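Local coordinates for sialidase B (Streptococcus pneumoniae TIGR4, PDB 4XJ8), which hydrolyses the alpha-glycosidic linkages of terminal sialic acid residues in oligosaccharides, glycoproteins and glycolipids, at residues G51-K56 and G144-T149. The protein carries 1 engineered substitution. Sequence-based numbering, arbitrary orientation.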
ATOM      1  N   GLY A  51      -2.000 -31.975  -7.642  1.00 22.24           N
ATOM      2  CA  GLY A  51      -2.691 -32.216  -8.892  1.00 23.30           C
ATOM      3  C   GLY A  51      -3.559 -33.463  -8.975  1.00 25.34           C
ATOM      4  O   GLY A  51      -3.163 -34.547  -8.537  1.00 24.21           O
ATOM      5  N   LEU A  52      -4.755 -33.299  -9.533  1.00 18.80           N
ATOM      6  CA  LEU A  52      -5.512 -34.416 -10.079  1.00 28.26           C
ATOM      7  C   LEU A  52      -5.391 -34.366 -11.601  1.00 26.86           C
ATOM      8  O   LEU A  52      -5.419 -33.286 -12.178  1.00 28.80           O
ATOM      9  CB  LEU A  52      -6.985 -34.305  -9.697  1.00 29.71           C
ATOM     10  CG  LEU A  52      -7.300 -34.389  -8.214  1.00 26.65           C
ATOM     11  CD1 LEU A  52      -8.793 -34.457  -8.052  1.00 26.92           C
ATOM     12  CD2 LEU A  52      -6.619 -35.602  -7.612  1.00 25.00           C
ATOM     13  N   SER A  53      -5.260 -35.510 -12.265  1.00 28.86           N
ATOM     14  CA  SER A  53      -5.155 -35.479 -13.724  1.00 30.24           C
ATOM     15  C   SER A  53      -5.688 -36.704 -14.426  1.00 31.30           C
ATOM     16  O   SER A  53      -6.011 -37.712 -13.805  1.00 30.66           O
ATOM     17  CB  SER A  53      -3.702 -35.285 -14.164  1.00 33.17           C
ATOM     18  OG  SER A  53      -2.980 -36.503 -14.088  1.00 31.23           O
ATOM     19  N   ASN A  54      -5.761 -36.589 -15.745  1.00 33.28           N
ATOM     20  CA  ASN A  54      -5.978 -37.719 -16.616  1.00 30.69           C
ATOM     21  C   ASN A  54      -4.668 -37.954 -17.339  1.00 29.63           C
ATOM     22  O   ASN A  54      -4.294 -37.182 -18.216  1.00 38.82           O
ATOM     23  CB  ASN A  54      -7.096 -37.412 -17.600  1.00 32.69           C
ATOM     24  CG  ASN A  54      -7.490 -38.611 -18.437  1.00 29.76           C
ATOM     25  OD1 ASN A  54      -6.682 -39.508 -18.689  1.00 28.06           O
ATOM     26  ND2 ASN A  54      -8.740 -38.625 -18.887  1.00 23.63           N
ATOM     27  N   SER A  55      -3.964 -39.014 -16.964  1.00 31.12           N
ATOM     28  CA  SER A  55      -2.608 -39.228 -17.453  1.00 36.90           C
ATOM     29  C   SER A  55      -2.572 -40.042 -18.733  1.00 39.68           C
ATOM     30  O   SER A  55      -1.511 -40.206 -19.335  1.00 39.06           O
ATOM     31  CB  SER A  55      -1.760 -39.922 -16.392  1.00 33.68           C
ATOM     32  OG  SER A  55      -1.600 -39.087 -15.269  1.00 61.58           O
ATOM     33  N   LYS A  56      -3.725 -40.555 -19.144  1.00 32.74           N
ATOM     34  CA  LYS A  56      -3.796 -41.391 -20.337  1.00 34.04           C
ATOM     35  C   LYS A  56      -3.635 -40.575 -21.641  1.00 36.96           C
ATOM     36  O   LYS A  56      -4.018 -39.401 -21.713  1.00 36.12           O
ATOM     37  CB  LYS A  56      -5.090 -42.214 -20.330  1.00 29.65           C
ATOM     38  CG  LYS A  56      -5.234 -43.139 -19.121  1.00 33.47           C
ATOM     39  CD  LYS A  56      -6.569 -43.887 -19.133  1.00 42.69           C
ATOM     40  CE  LYS A  56      -7.761 -42.942 -19.384  1.00 35.20           C
ATOM     41  NZ  LYS A  56      -8.489 -42.563 -18.135  1.00 36.41           N
ATOM     42  N   GLY A 144     -12.086 -39.065 -16.839  1.00 36.74           N
ATOM     43  CA  GLY A 144     -10.961 -39.963 -17.042  1.00 31.98           C
ATOM     44  C   GLY A 144      -9.831 -39.792 -16.045  1.00 31.48           C
ATOM     45  O   GLY A 144      -8.747 -40.336 -16.243  1.00 36.32           O
ATOM     46  N   ILE A 145     -10.077 -39.039 -14.978  1.00 26.37           N
ATOM     47  CA  ILE A 145      -9.068 -38.852 -13.939  1.00 31.55           C
ATOM     48  C   ILE A 145      -8.536 -40.178 -13.387  1.00 29.93           C
ATOM     49  O   ILE A 145      -9.310 -41.061 -13.015  1.00 27.95           O
ATOM     50  CB  ILE A 145      -9.602 -37.968 -12.790  1.00 34.50           C
ATOM     51  CG1 ILE A 145      -9.480 -36.494 -13.166  1.00 32.13           C
ATOM     52  CG2 ILE A 145      -8.827 -38.205 -11.497  1.00 30.93           C
ATOM     53  CD1 ILE A 145      -9.802 -35.578 -12.022  1.00 36.40           C
ATOM     54  N   ASP A 146      -7.211 -40.298 -13.336  1.00 28.88           N
ATOM     55  CA  ASP A 146      -6.542 -41.524 -12.905  1.00 29.51           C
ATOM     56  C   ASP A 146      -5.305 -41.281 -12.025  1.00 34.49           C
ATOM     57  O   ASP A 146      -4.616 -42.229 -11.659  1.00 33.26           O
ATOM     58  CB  ASP A 146      -6.077 -42.284 -14.135  1.00 31.09           C
ATOM     59  CG  ASP A 146      -5.052 -41.497 -14.932  1.00 39.16           C
ATOM     60  OD1 ASP A 146      -5.145 -40.253 -14.957  1.00 34.40           O
ATOM     61  OD2 ASP A 146      -4.140 -42.108 -15.519  1.00 47.59           O
ATOM     62  N   LYS A 147      -5.001 -40.025 -11.706  1.00 32.35           N
ATOM     63  CA  LYS A 147      -3.780 -39.711 -10.967  1.00 31.18           C
ATOM     64  C   LYS A 147      -3.943 -38.537  -9.995  1.00 35.22           C
ATOM     65  O   LYS A 147      -4.496 -37.487 -10.341  1.00 28.54           O
ATOM     66  CB  LYS A 147      -2.618 -39.405 -11.925  1.00 34.78           C
ATOM     67  CG  LYS A 147      -2.111 -40.574 -12.750  1.00 35.83           C
ATOM     68  CD  LYS A 147      -1.406 -41.606 -11.889  1.00 39.41           C
ATOM     69  CE  LYS A 147      -0.849 -42.736 -12.738  1.00 35.70           C
ATOM     70  NZ  LYS A 147      -0.157 -43.753 -11.900  1.00 45.18           N
ATOM     71  N   ALA A 148      -3.451 -38.737  -8.776  1.00 33.07           N
ATOM     72  CA  ALA A 148      -3.363 -37.685  -7.783  1.00 28.82           C
ATOM     73  C   ALA A 148      -1.886 -37.497  -7.503  1.00 31.30           C
ATOM     74  O   ALA A 148      -1.178 -38.469  -7.224  1.00 30.14           O
ATOM     75  CB  ALA A 148      -4.096 -38.073  -6.518  1.00 28.25           C
ATOM     76  N   THR A 149      -1.420 -36.252  -7.579  1.00 25.42           N
ATOM     77  CA  THR A 149       0.011 -36.000  -7.583  1.00 25.93           C
ATOM     78  C   THR A 149       0.413 -34.792  -6.746  1.00 28.60           C
ATOM     79  O   THR A 149      -0.223 -33.735  -6.797  1.00 27.97           O
ATOM     80  CB  THR A 149       0.530 -35.848  -9.031  1.00 22.08           C
ATOM     81  OG1 THR A 149      -0.135 -36.796  -9.872  1.00 28.79           O
ATOM     82  CG2 THR A 149       2.023 -36.099  -9.100  1.00 23.51           C
TER
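Gly51 to Ser53 run antiparallel to Lys147 to Thr149, the two strand axes 4.6 Å apart at 162°. Gly51 and Thr149 form a hydrogen-bonded pair, Leu52 and Ala148 a non-hydrogen-bonded one, and Ser53 and Lys147 the next hydrogen-bonded one. Ser53 O accepts from two successive backbone donors. Asp146 N lies 2.9 Å from Ser53 O, in the carbonyl plane. Lys147 N makes a longer bond of 3.3 Å to Ser53 O, tilted from that plane. With Asp146 and Lys147 both facing Ser53, this is a classic beta bulge. Leu52 and Ala148 share one face of the sheet, where Leu52 CD2 lies 3.7 Å from Ala148 CB. Ile145 CD1 reaches Leu52 CB from the loop before the strand. The two strands are neighbours in an antiparallel sheet of the concanavalin-like N-terminal domain, away from the active site. Strand 147-150 lies there between strands 46-53 and 17-18. Beyond the bulge, the Asp146 carboxylate meets the backbone at Ser55. Asp146 CG sits between its own backbone N and carbonyl carbon (chi1 63°), which brings the carboxylate toward Ser55. Ser55 N donates to Asp146 OD1 at 2.6 Å, from the syn side and 20° out of the carboxylate plane. Asn54 OD1 accepts from Lys56 N in an Asx turn, while Asn54 ND2 donates to Asn143 O. The Lys56 chain bends at chi3 and chi4, and its NZ donates to Gly144 O at 2.9 Å. Ser53 and Lys147 share the other face; Ser55 OG, from the loop, lies against Lys147 CG. Both Ser53 OG and Ser55 OG hydrogen-bond to Asn154 O.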